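Local coordinates for protein amine oxidase (Emericella nidulans, PDB 3PGB) that probably oxidises primary amines, using a copper ion and a protein-derived topaquinone cofactor in each subunit, at residues Y401-S404 against Y405-F408; H660-N663 against S664-I667. All coordinates share one frame; numbering follows the deposited sequence.

Interaction 1. Residues Y401-S404 against Y405-F408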
loop_
_atom_site.group_PDB
_atom_site.type_symbol
_atom_site.label_atom_id
_atom_site.label_comp_id
_atom_site.label_asym_id
_atom_site.label_seq_id
_atom_site.Cartn_x
_atom_site.Cartn_y
_atom_site.Cartn_z
ATOM N N TYR A 401 -17.496 17.509 -8.124
ATOM C CA TYR A 401 -18.258 16.405 -8.702
ATOM C C TYR A 401 -18.695 15.407 -7.637
ATOM O O TYR A 401 -17.918 15.029 -6.764
ATOM C CB TYR A 401 -17.445 15.655 -9.772
ATOM C CG TYR A 401 -17.198 16.433 -11.045
ATOM C CD1 TYR A 401 -18.254 16.927 -11.793
ATOM C CD2 TYR A 401 -15.911 16.653 -11.510
ATOM C CE1 TYR A 401 -18.038 17.634 -12.949
ATOM C CE2 TYR A 401 -15.685 17.361 -12.671
ATOM C CZ TYR A 401 -16.758 17.849 -13.387
ATOM O OH TYR A 401 -16.565 18.559 -14.552
ATOM N N LEU A 402 -19.956 15.006 -7.724
ATOM C CA LEU A 402 -20.496 13.902 -6.964
ATOM C C LEU A 402 -20.979 12.907 -8.009
ATOM O O LEU A 402 -22.031 13.098 -8.620
ATOM C CB LEU A 402 -21.625 14.384 -6.053
ATOM C CG LEU A 402 -21.171 15.322 -4.920
ATOM C CD1 LEU A 402 -22.343 16.080 -4.316
ATOM C CD2 LEU A 402 -20.405 14.552 -3.836
ATOM N N ASP A 403 -20.190 11.854 -8.218
ATOM C CA ASP A 403 -20.296 11.026 -9.425
ATOM C C ASP A 403 -21.554 10.168 -9.571
ATOM O O ASP A 403 -21.885 9.763 -10.681
ATOM C CB ASP A 403 -19.056 10.132 -9.565
ATOM C CG ASP A 403 -17.867 10.869 -10.148
ATOM O OD1 ASP A 403 -18.068 11.759 -11.007
ATOM O OD2 ASP A 403 -16.726 10.543 -9.756
ATOM N N SER A 404 -22.257 9.887 -8.478
ATOM C CA SER A 404 -23.460 9.063 -8.576
ATOM C C SER A 404 -24.587 9.796 -9.309
ATOM O O SER A 404 -25.549 9.170 -9.741
ATOM C CB SER A 404 -23.923 8.578 -7.204
ATOM O OG SER A 404 -24.498 9.620 -6.459
ATOM N N TYR A 405 -24.465 11.114 -9.451
ATOM C CA TYR A 405 -25.350 11.891 -10.322
ATOM C C TYR A 405 -25.266 11.356 -11.753
ATOM O O TYR A 405 -26.287 11.143 -12.407
ATOM C CB TYR A 405 -24.961 13.374 -10.293
ATOM C CG TYR A 405 -25.723 14.239 -11.278
ATOM C CD1 TYR A 405 -26.997 14.712 -10.977
ATOM C CD2 TYR A 405 -25.168 14.585 -12.507
ATOM C CE1 TYR A 405 -27.706 15.508 -11.879
ATOM C CE2 TYR A 405 -25.873 15.382 -13.418
ATOM C CZ TYR A 405 -27.141 15.833 -13.096
ATOM O OH TYR A 405 -27.842 16.617 -13.982
ATOM N N TYR A 406 -24.045 11.137 -12.230
ATOM C CA TYR A 406 -23.827 10.576 -13.559
ATOM C C TYR A 406 -24.044 9.071 -13.508
ATOM O O TYR A 406 -24.569 8.479 -14.460
ATOM C CB TYR A 406 -22.425 10.920 -14.060
ATOM C CG TYR A 406 -22.189 12.410 -14.145
ATOM C CD1 TYR A 406 -21.522 13.089 -13.131
ATOM C CD2 TYR A 406 -22.668 13.152 -15.229
ATOM C CE1 TYR A 406 -21.321 14.460 -13.199
ATOM C CE2 TYR A 406 -22.466 14.526 -15.310
ATOM C CZ TYR A 406 -21.796 15.176 -14.291
ATOM O OH TYR A 406 -21.594 16.544 -14.356
ATOM N N GLY A 407 -23.650 8.476 -12.378
ATOM C CA GLY A 407 -23.805 7.047 -12.128
ATOM C C GLY A 407 -22.558 6.256 -12.482
ATOM O O GLY A 407 -21.972 6.473 -13.526
ATOM N N PHE A 408 -22.156 5.334 -11.610
ATOM C CA PHE A 408 -21.074 4.390 -11.915
ATOM C C PHE A 408 -21.536 3.241 -12.825
ATOM O O PHE A 408 -20.787 2.783 -13.684
ATOM C CB PHE A 408 -20.482 3.817 -10.619
ATOM C CG PHE A 408 -19.573 4.770 -9.904
ATOM C CD1 PHE A 408 -18.203 4.722 -10.108
ATOM C CD2 PHE A 408 -20.085 5.734 -9.045
ATOM C CE1 PHE A 408 -17.353 5.605 -9.463
ATOM C CE2 PHE A 408 -19.236 6.624 -8.401
ATOM C CZ PHE A 408 -17.866 6.553 -8.615
#
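Tyr401 and Tyr406 both set CG anti to the carbonyl carbon (chi1 -69° and -60°), which brings their rings together past the turn. The rings meet at a slant: Tyr401 CD1 is 4.2 Å from Tyr406 CE1, and the Tyr406 hydroxyl lies near Tyr401 CE1. Each phenol ends on an outside partner, Gln509 for Tyr401 and Asp225 for Tyr406. Tyr405 CD2 sits 3.7 Å above the Tyr406 ring plane, over the centre. The backbone reverses between Leu402 and Gly407. Tyr405 N donates to Leu402 O at 3.2 Å; one residue on, Asp403 O takes Gly407 N at 2.8 Å, in the carbonyl plane, plus a weak bond from Tyr406 N. Gly407 then leaves the turn at positive phi (95°), and Phe408 folds back so that its CE2 lies 3.7 Å from Asp403 CB. Ser404 OG is bonded to Glu384 on strand 374-389. The result is a tight turn at the end of strand 400-402 in the copper amine oxidase domain, carrying Asp403, the predicted catalytic proton acceptor, with its side chain about 7 Å from that of the copper ligand His534.

Interaction 2. Residues H660-N663 against S664-I667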
loop_
_atom_site.group_PDB
_atom_site.type_symbol
_atom_site.label_atom_id
_atom_site.label_comp_id
_atom_site.label_asym_id
_atom_site.label_seq_id
_atom_site.Cartn_x
_atom_site.Cartn_y
_atom_site.Cartn_z
ATOM N N HIS A 660 -27.159 10.641 -2.003
ATOM C CA HIS A 660 -28.220 10.561 -2.986
ATOM C C HIS A 660 -27.697 11.228 -4.250
ATOM O O HIS A 660 -26.991 12.238 -4.159
ATOM C CB HIS A 660 -29.450 11.296 -2.483
ATOM C CG HIS A 660 -30.660 11.118 -3.343
ATOM N ND1 HIS A 660 -30.820 11.770 -4.547
ATOM C CD2 HIS A 660 -31.777 10.376 -3.163
ATOM C CE1 HIS A 660 -31.982 11.430 -5.077
ATOM N NE2 HIS A 660 -32.581 10.583 -4.258
ATOM N N PRO A 661 -28.029 10.672 -5.435
ATOM C CA PRO A 661 -27.499 11.202 -6.694
ATOM C C PRO A 661 -27.768 12.681 -6.941
ATOM O O PRO A 661 -26.935 13.355 -7.549
ATOM C CB PRO A 661 -28.221 10.371 -7.757
ATOM C CG PRO A 661 -28.569 9.130 -7.089
ATOM C CD PRO A 661 -28.865 9.478 -5.670
ATOM N N TYR A 662 -28.918 13.171 -6.486
ATOM C CA TYR A 662 -29.314 14.560 -6.722
ATOM C C TYR A 662 -29.100 15.463 -5.509
ATOM O O TYR A 662 -29.778 16.494 -5.383
ATOM C CB TYR A 662 -30.788 14.636 -7.170
ATOM C CG TYR A 662 -31.155 13.710 -8.305
ATOM C CD1 TYR A 662 -30.318 13.551 -9.404
ATOM C CD2 TYR A 662 -32.349 13.008 -8.288
ATOM C CE1 TYR A 662 -30.654 12.690 -10.449
ATOM C CE2 TYR A 662 -32.695 12.148 -9.324
ATOM C CZ TYR A 662 -31.845 11.994 -10.398
ATOM O OH TYR A 662 -32.193 11.150 -11.424
ATOM N N ASN A 663 -28.169 15.100 -4.620
ATOM C CA ASN A 663 -27.717 16.039 -3.584
ATOM C C ASN A 663 -27.218 17.338 -4.245
ATOM O O ASN A 663 -27.422 18.431 -3.726
ATOM C CB ASN A 663 -26.605 15.435 -2.703
ATOM C CG ASN A 663 -27.133 14.491 -1.600
ATOM O OD1 ASN A 663 -28.332 14.221 -1.489
ATOM N ND2 ASN A 663 -26.215 13.990 -0.784
ATOM N N SER A 664 -26.576 17.203 -5.402
ATOM C CA SER A 664 -26.082 18.337 -6.187
ATOM C C SER A 664 -27.168 19.306 -6.671
ATOM O O SER A 664 -26.869 20.434 -7.050
ATOM C CB SER A 664 -25.353 17.811 -7.422
ATOM O OG SER A 664 -26.248 17.093 -8.253
ATOM N N GLN A 665 -28.418 18.855 -6.694
ATOM C CA GLN A 665 -29.517 19.674 -7.195
ATOM C C GLN A 665 -30.006 20.670 -6.150
ATOM O O GLN A 665 -30.618 21.678 -6.498
ATOM C CB GLN A 665 -30.678 18.792 -7.673
ATOM C CG GLN A 665 -30.294 17.800 -8.764
ATOM C CD GLN A 665 -29.647 18.465 -9.962
ATOM O OE1 GLN A 665 -30.335 18.945 -10.867
ATOM N NE2 GLN A 665 -28.309 18.496 -9.976
ATOM N N ASP A 666 -29.725 20.391 -4.880
ATOM C CA ASP A 666 -30.161 21.251 -3.783
ATOM C C ASP A 666 -29.169 21.146 -2.612
ATOM O O ASP A 666 -29.442 20.521 -1.583
ATOM C CB ASP A 666 -31.581 20.857 -3.365
ATOM C CG ASP A 666 -32.292 21.942 -2.582
ATOM O OD1 ASP A 666 -31.616 22.804 -1.988
ATOM O OD2 ASP A 666 -33.542 21.920 -2.559
ATOM N N ILE A 667 -28.016 21.783 -2.782
ATOM C CA ILE A 667 -26.915 21.629 -1.836
ATOM C C ILE A 667 -27.220 22.205 -0.450
ATOM O O ILE A 667 -26.596 21.813 0.535
ATOM C CB ILE A 667 -25.589 22.211 -2.394
ATOM C CG1 ILE A 667 -25.633 23.739 -2.484
ATOM C CG2 ILE A 667 -25.275 21.600 -3.762
ATOM C CD1 ILE A 667 -24.472 24.335 -3.279
HETATM O O HOH W 1 -25.268 14.606 -6.005
#
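Tyr662 and Gln665 pack against each other where a type I beta turn, His660 to Asn663, runs on into a short 3-10 segment. This is the tight part of the contact. Gln665 CG rests 3.6 Å from Tyr662 CB, while Gln665 N donates to Tyr662 O at 3.0 Å. That donor stands well above the carbonyl plane, 69° out of it. One residue further on, Asp666 N repeats the pattern on Asn663 O, the i to i+3 spacing of a 3-10 turn.

The beta turn is closed by Asn663 N donating to His660 O at 3.1 Å, and the His660 side chain braces it. Tyr662 N donates a hydrogen bond to His660 ND1, close to the imidazole plane, at 3.1 Å. With ND1 accepting and NE2 bonded to Asp148, the proton of a neutral ring would sit on NE2. Pro661 CD lies over one face of the same imidazole. A water bridges two backbone groups of this turn that do not meet directly, donating to Pro661 O at 2.6 Å and accepting from Ser664 N at 3.0 Å. Outside partners take the rest: the Tyr662 ring stacks with Phe146, and Asn663 ties ND2 to Ala638 O and OD1 to Val672 N.

Toward the end of the segment the contact loosens. Ile667 comes no nearer than its CG2, 3.8 Å from Asn663 O, and Asp666, partly exposed, forms a salt bridge with Arg171 through OD2. The buried Gln665, by contrast, is held at both ends of its amide. Its chain is bent at chi2 (-55°); OE1 takes Val180 N, and NE2 donates to Ser664 OG at 3.0 Å, with the hydroxyl oxygen nearly in the amide plane.

Both contacts are buried local turns within the copper amine oxidase domain, and their centres are about 10 Å apart. Interaction 1 lies nearer the centre of the chain (about 9 Å between centres, against about 17 Å for interaction 2) and carries the predicted proton acceptor. Backbone bonds close both turns; interaction 1 adds tyrosine and phenylalanine packing, whereas interaction 2 adds polar side chains and a water, and ties its long loop to residues such as Arg178 and Gln229. The two turns touch directly: Tyr405 CB packs 3.4 Å from Pro661 O, and Tyr405 CE1 lies 3.6 Å from Gln665 NE2. Tyr405 thus belongs to one turn and leans on the other.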